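Putative enoyl-CoA hydratase/isomerase (Bordetella parapertussis, PDB 3ISA) probably acts on a coenzyme A thioester as a hydratase or isomerase of the crotonase superfamily, its exact substrate unassigned. Local coordinates at residues Glu34-Glu37 with Ala38-Gly42; Asp44-Arg48 with Glu49-Leu53; Val85-Glu88 with Met89-Arg93; Ala103-His106 with Gly107-Gly111; Thr198-Asp201 with Pro202-Ala206. One frame throughout, in Å; residues are numbered along the deposited sequence. Where two conformers were deposited one is given.

Contact 1. Residues Glu34-Glu37 with Ala38-Gly42; sequences ELVE and ALIDG
With chi1 at 180°, Leu35 holds CG opposite its amide nitrogen and brings CD1 to Leu39, while Glu37 sets CG beside its backbone N and bends again at chi2, folding the carboxylate back toward Ile40 and Asp41. The setting is a single stretch of helix 33-48, the crossover helix of the beta-alpha-beta unit made with strands 17-22 and 53-58, and it illustrates how i to i+4 spacing lines up partners. Successive amides reach back one turn, among them Leu39 N to Leu35 O at 2.9 Å and Ile40 N to Val36 O at 2.9 Å. Two apolar pairs pack one turn apart, their side chains crossing at a slant. CD1 of Leu35 meets CD1 of Leu39 at 3.9 Å, the pair covered by Leu9 of strand 9-13, and Val36 CG1 touches Ile40 CD1 at the same 3.9 Å on the side facing helix 77-95. A polar edge runs toward Arg86, whose salt bridge to Glu37 OE1 would be expected to stabilise the negative charge, and toward Pro231 of the second subunit, which packs on Glu37. A water lies 2.6 Å from Glu37 OE1 and probably donates to it, though more acceptors surround it than it has protons.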
loop_
_atom_site.group_PDB
_atom_site.type_symbol
_atom_site.label_atom_id
_atom_site.label_comp_id
_atom_site.label_asym_id
_atom_site.label_seq_id
_atom_site.Cartn_x
_atom_site.Cartn_y
_atom_site.Cartn_z
ATOM N N GLU D 34 -14.638 33.108 -4.167
ATOM C CA GLU D 34 -13.693 34.144 -3.745
ATOM C C GLU D 34 -13.052 33.875 -2.365
ATOM O O GLU D 34 -11.833 34.016 -2.203
ATOM C CB GLU D 34 -14.368 35.531 -3.785
ATOM C CG GLU D 34 -13.381 36.689 -3.748
ATOM C CD GLU D 34 -13.982 38.029 -3.304
ATOM O OE1 GLU D 34 -15.144 38.075 -2.831
ATOM O OE2 GLU D 34 -13.263 39.049 -3.412
ATOM N N LEU D 35 -13.865 33.504 -1.376
ATOM C CA LEU D 35 -13.329 33.181 -0.054
ATOM C C LEU D 35 -12.391 31.961 -0.070
ATOM O O LEU D 35 -11.308 32.010 0.531
ATOM C CB LEU D 35 -14.458 33.008 0.976
ATOM C CG LEU D 35 -14.048 32.654 2.417
ATOM C CD1 LEU D 35 -12.909 33.547 2.968
ATOM C CD2 LEU D 35 -15.288 32.780 3.293
ATOM N N VAL D 36 -12.785 30.891 -0.771
ATOM C CA VAL D 36 -11.933 29.688 -0.898
ATOM C C VAL D 36 -10.594 30.070 -1.522
ATOM O O VAL D 36 -9.535 29.717 -0.977
ATOM C CB VAL D 36 -12.652 28.560 -1.673
ATOM C CG1 VAL D 36 -11.715 27.331 -1.971
ATOM C CG2 VAL D 36 -13.891 28.127 -0.903
ATOM N N GLU D 37 -10.623 30.831 -2.619
ATOM C CA GLU D 37 -9.365 31.247 -3.262
ATOM C C GLU D 37 -8.465 32.114 -2.361
ATOM O O GLU D 37 -7.248 31.970 -2.380
ATOM C CB GLU D 37 -9.601 31.924 -4.614
ATOM C CG GLU D 37 -10.165 31.012 -5.707
ATOM C CD GLU D 37 -9.392 29.705 -5.920
ATOM O OE1 GLU D 37 -8.149 29.725 -6.052
ATOM O OE2 GLU D 37 -10.059 28.648 -5.985
ATOM N N ALA D 38 -9.078 32.999 -1.579
ATOM C CA ALA D 38 -8.372 33.813 -0.598
ATOM C C ALA D 38 -7.709 32.964 0.496
ATOM O O ALA D 38 -6.583 33.260 0.927
ATOM C CB ALA D 38 -9.337 34.811 0.031
ATOM N N LEU D 39 -8.418 31.928 0.948
ATOM C CA LEU D 39 -7.893 30.996 1.932
ATOM C C LEU D 39 -6.720 30.197 1.370
ATOM O O LEU D 39 -5.709 30.058 2.019
ATOM C CB LEU D 39 -8.990 30.055 2.410
ATOM C CG LEU D 39 -9.887 30.688 3.491
ATOM C CD1 LEU D 39 -11.279 30.012 3.511
ATOM C CD2 LEU D 39 -9.235 30.663 4.862
ATOM N N ILE D 40 -6.861 29.708 0.146
ATOM C CA ILE D 40 -5.795 28.974 -0.508
ATOM C C ILE D 40 -4.529 29.838 -0.654
ATOM O O ILE D 40 -3.436 29.373 -0.323
ATOM C CB ILE D 40 -6.272 28.417 -1.884
ATOM C CG1 ILE D 40 -7.224 27.221 -1.659
ATOM C CG2 ILE D 40 -5.100 27.963 -2.710
ATOM C CD1 ILE D 40 -7.961 26.728 -2.889
ATOM N N ASP D 41 -4.698 31.074 -1.149
ATOM C CA ASP D 41 -3.595 32.025 -1.263
ATOM C C ASP D 41 -2.909 32.296 0.081
ATOM O O ASP D 41 -1.672 32.246 0.171
ATOM C CB ASP D 41 -4.092 33.320 -1.912
ATOM C CG ASP D 41 -4.388 33.156 -3.403
ATOM O OD1 ASP D 41 -4.025 32.103 -3.986
ATOM O OD2 ASP D 41 -4.978 34.076 -4.003
ATOM N N GLY D 42 -3.714 32.560 1.122
ATOM C CA GLY D 42 -3.203 32.832 2.465
ATOM C C GLY D 42 -2.443 31.659 3.070
ATOM O O GLY D 42 -1.354 31.840 3.627
HETATM O O HOH W 1 -6.247 31.044 -4.842
#

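Contact 2. Residues Asp44-Arg48 with Glu49-Leu53; sequences DAAHR and EQVPL
Ala46 and Val51 meet where helix 33-48 ends, and three kinds of interaction are found there. The first is backbone bonding. Glu49 N still makes an ordinary helical bond to Ala45 O, at 3.0 Å, but Gln50 takes a positive phi of 51° and the pattern changes. Val51 N reaches back five residues to Ala46 O at 3.0 Å with a fairly straight bond, N-H...O 165°, and Gln50 N makes a weak bond of 3.2 Å to His47 O. This pair of bonds around a residue of positive phi is a Schellman motif, a standard way of closing an alpha-helix.

The second kind is packing. The CB of Ala46 lies 3.8 Å from Val51 CG2, the apolar contact that goes with a Schellman motif, made between the same two residues that the Val51 N to Ala46 O bond joins. Glu49, extended beyond CG, runs back past Ala45, its OE2 4.0 Å from Ala45 CB. The third kind is electrostatic. Arg48 NH2 is 4.5 Å from Glu49 OE2, too far for a salt bridge, and the carboxylate oxygen sits off the plane of the guanidinium, where none of its hydrogens is directed; attraction of charges is all that can be inferred.

Beyond the turn the chain enters strand 53-58 next to strand 17-22, whose Trp18 packs on Ala46, Glu49 and Val51, while Pro52 rests against helices 186-197 and 202-212.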
loop_
_atom_site.group_PDB
_atom_site.type_symbol
_atom_site.label_atom_id
_atom_site.label_comp_id
_atom_site.label_asym_id
_atom_site.label_seq_id
_atom_site.Cartn_x
_atom_site.Cartn_y
_atom_site.Cartn_z
ATOM N N ASP D 44 -1.070 29.092 1.374
ATOM C CA ASP D 44 0.154 28.926 0.564
ATOM C C ASP D 44 1.252 29.917 0.968
ATOM O O ASP D 44 2.419 29.534 1.056
ATOM C CB ASP D 44 -0.133 29.060 -0.935
ATOM C CG ASP D 44 -0.901 27.872 -1.506
ATOM O OD1 ASP D 44 -1.149 26.881 -0.786
ATOM O OD2 ASP D 44 -1.276 27.932 -2.695
ATOM N N ALA D 45 0.871 31.171 1.230
ATOM C CA ALA D 45 1.817 32.205 1.646
ATOM C C ALA D 45 2.408 31.873 3.017
ATOM O O ALA D 45 3.610 31.998 3.216
ATOM C CB ALA D 45 1.137 33.567 1.662
ATOM N N ALA D 46 1.560 31.423 3.945
ATOM C CA ALA D 46 2.019 30.993 5.269
ATOM C C ALA D 46 3.000 29.805 5.211
ATOM O O ALA D 46 3.949 29.757 6.005
ATOM C CB ALA D 46 0.841 30.673 6.160
ATOM N N HIS D 47 2.771 28.873 4.276
ATOM C CA HIS D 47 3.674 27.753 4.119
ATOM C C HIS D 47 5.030 28.210 3.548
ATOM O O HIS D 47 6.076 27.746 4.002
ATOM C CB HIS D 47 3.014 26.635 3.306
ATOM C CG HIS D 47 1.830 26.012 3.992
ATOM N ND1 HIS D 47 1.012 25.088 3.379
ATOM C CD2 HIS D 47 1.323 26.191 5.236
ATOM C CE1 HIS D 47 0.064 24.717 4.221
ATOM N NE2 HIS D 47 0.224 25.382 5.349
ATOM N N ARG D 48 5.014 29.145 2.603
ATOM C CA ARG D 48 6.256 29.741 2.090
ATOM C C ARG D 48 7.041 30.441 3.202
ATOM O O ARG D 48 8.270 30.333 3.281
ATOM C CB ARG D 48 5.960 30.710 0.945
ATOM C CG ARG D 48 5.573 30.019 -0.377
ATOM C CD ARG D 48 5.663 30.993 -1.575
ATOM N NE ARG D 48 5.068 32.303 -1.269
ATOM C CZ ARG D 48 3.784 32.621 -1.445
ATOM N NH1 ARG D 48 2.934 31.721 -1.952
ATOM N NH2 ARG D 48 3.348 33.849 -1.123
ATOM N N GLU D 49 6.317 31.107 4.100
ATOM C CA GLU D 49 6.937 31.920 5.150
ATOM C C GLU D 49 7.175 31.108 6.432
ATOM O O GLU D 49 7.688 31.623 7.440
ATOM C CB GLU D 49 6.100 33.200 5.359
ATOM C CG GLU D 49 6.067 34.066 4.050
ATOM C CD GLU D 49 5.078 35.253 4.031
ATOM O OE1 GLU D 49 5.056 36.038 4.995
ATOM O OE2 GLU D 49 4.356 35.429 3.011
ATOM N N GLN D 50 6.826 29.823 6.365
ATOM C CA GLN D 50 7.003 28.864 7.477
ATOM C C GLN D 50 6.434 29.352 8.808
ATOM O O GLN D 50 7.065 29.204 9.860
ATOM C CB GLN D 50 8.466 28.446 7.625
ATOM C CG GLN D 50 8.970 27.669 6.433
ATOM C CD GLN D 50 10.373 27.174 6.642
ATOM O OE1 GLN D 50 11.299 27.964 6.766
ATOM N NE2 GLN D 50 10.539 25.853 6.700
ATOM N N VAL D 51 5.234 29.928 8.736
ATOM C CA VAL D 51 4.499 30.394 9.902
ATOM C C VAL D 51 4.235 29.214 10.856
ATOM O O VAL D 51 3.707 28.169 10.444
ATOM C CB VAL D 51 3.171 31.091 9.491
ATOM C CG1 VAL D 51 2.427 31.608 10.721
ATOM C CG2 VAL D 51 3.447 32.241 8.489
ATOM N N PRO D 52 4.642 29.354 12.122
ATOM C CA PRO D 52 4.510 28.224 13.065
ATOM C C PRO D 52 3.071 27.784 13.327
ATOM O O PRO D 52 2.781 26.566 13.354
ATOM C CB PRO D 52 5.160 28.757 14.346
ATOM C CG PRO D 52 6.092 29.861 13.876
ATOM C CD PRO D 52 5.314 30.512 12.750
ATOM N N LEU D 53 2.174 28.758 13.487
ATOM C CA LEU D 53 0.783 28.476 13.827
ATOM C C LEU D 53 -0.192 29.202 12.894
ATOM O O LEU D 53 -0.093 30.428 12.695
ATOM C CB LEU D 53 0.494 28.901 15.273
ATOM C CG LEU D 53 -0.972 28.809 15.715
ATOM C CD1 LEU D 53 -1.417 27.341 15.881
ATOM C CD2 LEU D 53 -1.199 29.580 17.020
#

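Contact 3. Residues Val85-Glu88 with Met89-Arg93; sequences VRIE and MLLQR
Glu88 and Gln92, one turn apart, make the side-chain hydrogen bond of this stretch: Gln92 NE2 donates to Glu88 OE2 at 2.8 Å, N-H...O 159°. The carboxylate and amide planes stand almost perpendicular, 88° apart. The oxygen lies near the amide plane, whereas the donor approaches OE2 on its anti side, somewhat out of the carboxylate plane. Glu88 reaches this position with CG anti to the backbone N and a bend at chi2, which also brings OE1 to 3.6 Å from Leu91 CD1. Both polar groups have further partners: OE2 a salt bridge to Arg146, NE2 the carbonyl of Asp217, and Gln92 OE1 an N-H of Arg226 of the second subunit. Several bonds thus fix a buried carboxylate and amide.

Packing is close on the inward flank as well, where Ile87 CG2 and Leu91 CD1 lie 3.9 Å apart, side by side, against helix 112-119. The whole stretch belongs to helix 77-95, a long helix of the crotonase fold that packs on helix 33-48 through Ile87 and Leu90.

The other flank is more polar and holds a water; Ala229, Gln230 and Pro231 of the second subunit pack on its Val85, Met89 and Arg86 respectively. Met89 lies alongside Val85, SD to CG1 3.9 Å, and its CE reaches the edge of the Arg86 guanidinium, 3.6 Å from NH1. That guanidinium forms a salt bridge with Glu37. In its plane, NH1 also donates to a water at 2.9 Å, and Arg93 NH1 reaches the same water through a weak bond of 3.4 Å.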
loop_
_atom_site.group_PDB
_atom_site.type_symbol
_atom_site.label_atom_id
_atom_site.label_comp_id
_atom_site.label_asym_id
_atom_site.label_seq_id
_atom_site.Cartn_x
_atom_site.Cartn_y
_atom_site.Cartn_z
ATOM N N VAL D 85 -13.989 21.034 -5.763
ATOM C CA VAL D 85 -12.608 20.591 -5.916
ATOM C C VAL D 85 -11.630 21.540 -5.241
ATOM O O VAL D 85 -10.753 21.091 -4.502
ATOM C CB VAL D 85 -12.259 20.346 -7.424
ATOM C CG1 VAL D 85 -10.756 20.197 -7.610
ATOM C CG2 VAL D 85 -13.007 19.090 -7.908
ATOM N N ARG D 86 -11.824 22.848 -5.447
ATOM C CA ARG D 86 -10.975 23.847 -4.809
ATOM C C ARG D 86 -11.118 23.821 -3.274
ATOM O O ARG D 86 -10.133 23.977 -2.563
ATOM C CB ARG D 86 -11.208 25.244 -5.416
ATOM C CG ARG D 86 -10.834 25.369 -6.933
ATOM C CD ARG D 86 -9.347 25.120 -7.209
ATOM N NE ARG D 86 -8.538 26.280 -6.813
ATOM C CZ ARG D 86 -7.210 26.272 -6.694
ATOM N NH1 ARG D 86 -6.531 25.151 -6.923
ATOM N NH2 ARG D 86 -6.560 27.381 -6.348
ATOM N N ILE D 87 -12.338 23.617 -2.776
ATOM C CA ILE D 87 -12.551 23.395 -1.338
ATOM C C ILE D 87 -11.729 22.191 -0.852
ATOM O O ILE D 87 -10.976 22.307 0.111
ATOM C CB ILE D 87 -14.065 23.268 -0.980
ATOM C CG1 ILE D 87 -14.741 24.647 -1.074
ATOM C CG2 ILE D 87 -14.253 22.710 0.435
ATOM C CD1 ILE D 87 -16.277 24.613 -1.081
ATOM N N GLU D 88 -11.830 21.048 -1.531
ATOM C CA GLU D 88 -11.042 19.872 -1.099
ATOM C C GLU D 88 -9.530 20.120 -1.190
ATOM O O GLU D 88 -8.784 19.671 -0.325
ATOM C CB GLU D 88 -11.446 18.605 -1.868
ATOM C CG GLU D 88 -10.679 17.294 -1.491
ATOM C CD GLU D 88 -10.820 16.864 -0.008
ATOM O OE1 GLU D 88 -11.594 17.471 0.763
ATOM O OE2 GLU D 88 -10.135 15.900 0.394
ATOM N N MET D 89 -9.087 20.851 -2.219
ATOM C CA MET D 89 -7.682 21.194 -2.338
ATOM C C MET D 89 -7.236 22.063 -1.130
ATOM O O MET D 89 -6.182 21.825 -0.534
ATOM C CB MET D 89 -7.372 21.819 -3.706
ATOM C CG MET D 89 -7.442 20.789 -4.887
ATOM S SD MET D 89 -7.240 21.496 -6.560
ATOM C CE MET D 89 -5.480 21.720 -6.582
ATOM N N LEU D 90 -8.084 23.012 -0.745
ATOM C CA LEU D 90 -7.858 23.824 0.441
ATOM C C LEU D 90 -7.778 22.968 1.715
ATOM O O LEU D 90 -6.836 23.126 2.510
ATOM C CB LEU D 90 -8.955 24.886 0.596
ATOM C CG LEU D 90 -8.919 25.659 1.929
ATOM C CD1 LEU D 90 -7.616 26.487 2.121
ATOM C CD2 LEU D 90 -10.182 26.515 2.114
ATOM N N LEU D 91 -8.737 22.061 1.887
ATOM C CA LEU D 91 -8.788 21.213 3.091
ATOM C C LEU D 91 -7.518 20.352 3.216
ATOM O O LEU D 91 -6.961 20.180 4.300
ATOM C CB LEU D 91 -10.061 20.350 3.070
ATOM C CG LEU D 91 -11.375 21.132 3.060
ATOM C CD1 LEU D 91 -12.563 20.192 2.895
ATOM C CD2 LEU D 91 -11.489 21.977 4.329
ATOM N N GLN D 92 -7.043 19.848 2.081
ATOM C CA GLN D 92 -5.843 19.034 2.080
ATOM C C GLN D 92 -4.592 19.854 2.432
ATOM O O GLN D 92 -3.703 19.362 3.136
ATOM C CB GLN D 92 -5.720 18.297 0.737
ATOM C CG GLN D 92 -6.811 17.211 0.596
ATOM C CD GLN D 92 -6.648 16.353 -0.643
ATOM O OE1 GLN D 92 -5.634 16.438 -1.355
ATOM N NE2 GLN D 92 -7.638 15.506 -0.900
ATOM N N ARG D 93 -4.533 21.101 1.959
ATOM C CA ARG D 93 -3.438 22.008 2.292
ATOM C C ARG D 93 -3.415 22.310 3.790
ATOM O O ARG D 93 -2.359 22.283 4.407
ATOM C CB ARG D 93 -3.579 23.316 1.516
ATOM C CG ARG D 93 -2.960 23.279 0.138
ATOM C CD ARG D 93 -3.744 24.198 -0.753
ATOM N NE ARG D 93 -2.932 24.945 -1.709
ATOM C CZ ARG D 93 -2.766 24.604 -2.978
ATOM N NH1 ARG D 93 -2.038 25.374 -3.768
ATOM N NH2 ARG D 93 -3.327 23.504 -3.462
HETATM O O HOH W 2 -3.598 25.214 -6.739
#

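Contact 4. Residues Ala103-His106 with Gly107-Gly111; sequences ALAH and GRNFG
Asn109 OD1 is gripped by two backbone amides, those of Phe63 and Ser64, while the other branch of the same carboxamide spans the turn: ND2 donates to His106 O at 3.0 Å. This bond is bent at both ends. The N-H...O angle is 149°, and the nitrogen stands above the carbonyl plane, 60° out of it, so no lone pair is met squarely, although the oxygen does lie near the plane of the amide. A weak bond from ND2 to Gly130 O adds a further restraint on the amide's rotation, and ND2 also touches Ala105 CB at 4.1 Å.

The chain turns sharply between the two partners. Gly107, with a positive phi of 66°, carries it from strand 100-105 of the large mixed sheet into strand 108-110 of the small second sheet, a change of sheet within the spiral core of the crotonase fold. Strand 108-110 then runs to Gly111, the N-cap of helix 112-119. In crotonases the start of the corresponding helix supplies one N-H of the oxyanion hole, and the loop after an earlier strand, here probably the one that follows strand 53-58, supplies the other; the bonds of Asn109 to Phe63 N and Ser64 N link the two regions, consistent with a place near the oxyanion hole.

His106 turns away from the carboxamide. Its CG sits between the backbone N and the carbonyl carbon (chi1 66°), the crowded position. Its ring reaches surrounding loops, where NE2 bonds to Gly60 O and the side chain packs on Thr126 and Gln183.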
loop_
_atom_site.group_PDB
_atom_site.type_symbol
_atom_site.label_atom_id
_atom_site.label_comp_id
_atom_site.label_asym_id
_atom_site.label_seq_id
_atom_site.Cartn_x
_atom_site.Cartn_y
_atom_site.Cartn_z
ATOM N N ALA D 103 -8.291 25.662 15.207
ATOM C CA ALA D 103 -9.579 26.186 14.789
ATOM C C ALA D 103 -10.436 26.464 16.018
ATOM O O ALA D 103 -10.387 25.720 16.994
ATOM C CB ALA D 103 -10.272 25.233 13.859
ATOM N N LEU D 104 -11.220 27.530 15.944
ATOM C CA LEU D 104 -12.036 27.981 17.055
ATOM C C LEU D 104 -13.438 28.235 16.527
ATOM O O LEU D 104 -13.662 29.194 15.776
ATOM C CB LEU D 104 -11.443 29.262 17.653
ATOM C CG LEU D 104 -10.030 29.186 18.244
ATOM C CD1 LEU D 104 -9.441 30.595 18.380
ATOM C CD2 LEU D 104 -9.998 28.439 19.568
ATOM N N ALA D 105 -14.364 27.336 16.867
ATOM C CA ALA D 105 -15.715 27.364 16.303
ATOM C C ALA D 105 -16.728 27.852 17.321
ATOM O O ALA D 105 -16.572 27.624 18.521
ATOM C CB ALA D 105 -16.134 25.996 15.822
ATOM N N HIS D 106 -17.761 28.514 16.815
ATOM C CA HIS D 106 -18.893 28.929 17.614
ATOM C C HIS D 106 -20.105 28.897 16.707
ATOM O O HIS D 106 -19.953 28.755 15.492
ATOM C CB HIS D 106 -18.656 30.306 18.276
ATOM C CG HIS D 106 -18.547 31.457 17.316
ATOM N ND1 HIS D 106 -17.503 31.598 16.430
ATOM C CD2 HIS D 106 -19.334 32.545 17.143
ATOM C CE1 HIS D 106 -17.668 32.706 15.730
ATOM N NE2 HIS D 106 -18.773 33.299 16.141
ATOM N N GLY D 107 -21.305 28.961 17.287
ATOM C CA GLY D 107 -22.530 29.003 16.499
ATOM C C GLY D 107 -22.786 27.721 15.712
ATOM O O GLY D 107 -22.196 26.663 16.004
ATOM N N ARG D 108 -23.646 27.844 14.703
ATOM C CA ARG D 108 -24.084 26.716 13.886
ATOM C C ARG D 108 -23.227 26.583 12.624
ATOM O O ARG D 108 -23.184 27.495 11.788
ATOM C CB ARG D 108 -25.558 26.879 13.512
ATOM C CG ARG D 108 -26.507 26.937 14.720
ATOM C CD ARG D 108 -27.924 27.338 14.311
ATOM N NE ARG D 108 -28.493 26.404 13.340
ATOM C CZ ARG D 108 -29.763 26.401 12.940
ATOM N NH1 ARG D 108 -30.628 27.283 13.426
ATOM N NH2 ARG D 108 -30.167 25.504 12.051
ATOM N N ASN D 109 -22.564 25.447 12.494
ATOM C CA ASN D 109 -21.606 25.225 11.418
ATOM C C ASN D 109 -21.980 24.037 10.555
ATOM O O ASN D 109 -22.482 23.029 11.061
ATOM C CB ASN D 109 -20.225 25.078 12.027
ATOM C CG ASN D 109 -19.895 26.248 12.970
ATOM O OD1 ASN D 109 -19.697 27.384 12.518
ATOM N ND2 ASN D 109 -19.894 25.986 14.277
ATOM N N PHE D 110 -21.725 24.158 9.254
ATOM C CA PHE D 110 -22.264 23.226 8.268
ATOM C C PHE D 110 -21.241 22.830 7.216
ATOM O O PHE D 110 -20.433 23.666 6.788
ATOM C CB PHE D 110 -23.468 23.836 7.537
ATOM C CG PHE D 110 -24.637 24.139 8.430
ATOM C CD1 PHE D 110 -25.575 23.152 8.715
ATOM C CD2 PHE D 110 -24.809 25.414 8.968
ATOM C CE1 PHE D 110 -26.660 23.417 9.538
ATOM C CE2 PHE D 110 -25.897 25.695 9.796
ATOM C CZ PHE D 110 -26.827 24.686 10.077
ATOM N N GLY D 111 -21.317 21.569 6.786
ATOM C CA GLY D 111 -20.630 21.095 5.578
ATOM C C GLY D 111 -19.132 21.362 5.532
ATOM O O GLY D 111 -18.418 21.053 6.479
#

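Contact 5. Residues Thr198-Asp201 with Pro202-Ala206; sequences TALD and PATRA
An aspartate N-cap opens helix 202-212, with Asp201 gripping Thr204 through both carboxylate oxygens. OD1 accepts the backbone N-H of Thr204 at 3.0 Å, from above the carboxylate plane, and OD2 accepts the hydroxyl OG1 of the same residue at 2.8 Å, on its syn side. A chi1 of 68° swings the Asp201 carboxylate over the first turn, where its side chain crosses that of Thr204 at about a right angle. The backbone continues the grip: Asp201 O takes Arg205 N at 2.8 Å in a nearly straight bond, N-H...O 168°.

Pro202 follows the cap directly, a place where proline fits easily because the first turn asks nothing of its nitrogen. A negative group at this end of a helix would be expected to interact well with the helix dipole and the amides of the first turn.

The loop before the helix, which joins it to helix 186-197, packs on this turn and on the third subunit. Leu200 CD1 lies 4.3 Å from Thr204 CG2, and Leu200 and Thr204 pack on Gly161 and Leu136 of the third subunit. Arg205, bent at chi3, reaches back to bond Ala197 O through NH1, with that same nitrogen 3.2 Å from Leu200 O but not aligned for a hydrogen bond.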
loop_
_atom_site.group_PDB
_atom_site.type_symbol
_atom_site.label_atom_id
_atom_site.label_comp_id
_atom_site.label_asym_id
_atom_site.label_seq_id
_atom_site.Cartn_x
_atom_site.Cartn_y
_atom_site.Cartn_z
ATOM N N THR D 198 6.038 26.678 18.189
ATOM C CA THR D 198 7.428 27.131 18.134
ATOM C C THR D 198 8.396 26.311 18.988
ATOM O O THR D 198 9.586 26.628 19.035
ATOM C CB THR D 198 7.562 28.610 18.547
ATOM O OG1 THR D 198 7.040 28.780 19.870
ATOM C CG2 THR D 198 6.793 29.522 17.580
ATOM N N ALA D 199 7.900 25.264 19.647
ATOM C CA ALA D 199 8.750 24.426 20.481
ATOM C C ALA D 199 9.777 23.643 19.644
ATOM O O ALA D 199 10.803 23.209 20.165
ATOM C CB ALA D 199 7.905 23.487 21.335
ATOM N N LEU D 200 9.502 23.482 18.347
ATOM C CA LEU D 200 10.428 22.806 17.439
ATOM C C LEU D 200 10.793 23.720 16.276
ATOM O O LEU D 200 10.040 24.637 15.948
ATOM C CB LEU D 200 9.792 21.531 16.885
ATOM C CG LEU D 200 9.229 20.490 17.860
ATOM C CD1 LEU D 200 8.620 19.313 17.067
ATOM C CD2 LEU D 200 10.343 20.025 18.840
ATOM N N ASP D 201 11.924 23.448 15.634
ATOM C CA ASP D 201 12.338 24.226 14.462
ATOM C C ASP D 201 11.433 23.889 13.250
ATOM O O ASP D 201 10.805 22.816 13.237
ATOM C CB ASP D 201 13.831 24.003 14.147
ATOM C CG ASP D 201 14.127 22.602 13.659
ATOM O OD1 ASP D 201 13.943 22.332 12.454
ATOM O OD2 ASP D 201 14.563 21.772 14.479
ATOM N N PRO D 202 11.346 24.801 12.247
ATOM C CA PRO D 202 10.446 24.581 11.097
ATOM C C PRO D 202 10.620 23.244 10.374
ATOM O O PRO D 202 9.615 22.588 10.051
ATOM C CB PRO D 202 10.775 25.760 10.168
ATOM C CG PRO D 202 11.258 26.830 11.081
ATOM C CD PRO D 202 12.027 26.116 12.150
ATOM N N ALA D 203 11.864 22.823 10.145
ATOM C CA ALA D 203 12.104 21.566 9.429
ATOM C C ALA D 203 11.637 20.351 10.246
ATOM O O ALA D 203 11.046 19.417 9.698
ATOM C CB ALA D 203 13.570 21.427 9.034
ATOM N N THR D 204 11.889 20.384 11.556
ATOM C CA THR D 204 11.530 19.268 12.429
ATOM C C THR D 204 10.022 19.217 12.631
ATOM O O THR D 204 9.425 18.132 12.638
ATOM C CB THR D 204 12.290 19.327 13.787
ATOM O OG1 THR D 204 13.700 19.306 13.538
ATOM C CG2 THR D 204 11.952 18.137 14.677
ATOM N N ARG D 205 9.406 20.388 12.776
ATOM C CA ARG D 205 7.955 20.472 12.887
ATOM C C ARG D 205 7.272 19.874 11.646
ATOM O O ARG D 205 6.342 19.069 11.773
ATOM C CB ARG D 205 7.510 21.921 13.138
ATOM C CG ARG D 205 5.990 22.121 13.226
ATOM C CD ARG D 205 5.598 23.574 13.541
ATOM N NE ARG D 205 6.114 24.553 12.565
ATOM C CZ ARG D 205 7.041 25.465 12.844
ATOM N NH1 ARG D 205 7.549 25.541 14.073
ATOM N NH2 ARG D 205 7.456 26.310 11.898
ATOM N N ALA D 206 7.753 20.242 10.461
ATOM C CA ALA D 206 7.198 19.742 9.207
ATOM C C ALA D 206 7.337 18.225 9.116
ATOM O O ALA D 206 6.388 17.533 8.748
ATOM C CB ALA D 206 7.885 20.405 8.016
#

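In the fold
Contact 1 lies within helix 33-48 and contact 2 at its C-terminal end, centres 14 Å apart, and contact 3 lies against both. It joins contact 1 by the salt bridge from Arg86 NH2 to Glu37 OE1 (2.8 Å) and contact 2 by that from Arg93 NE to Asp44 OD1 (2.8 Å). Contact 5 meets contact 2, Gln50 NE2 touching Pro202 CB at 3.5 Å, with centres 12 Å apart. Contact 4 touches none of the others; its centre is about 18 Å from those of contacts 1 and 3 and 29 Å from that of contact 5. By analogy with crotonases, it is probably the one nearest the thioester-binding oxyanion hole.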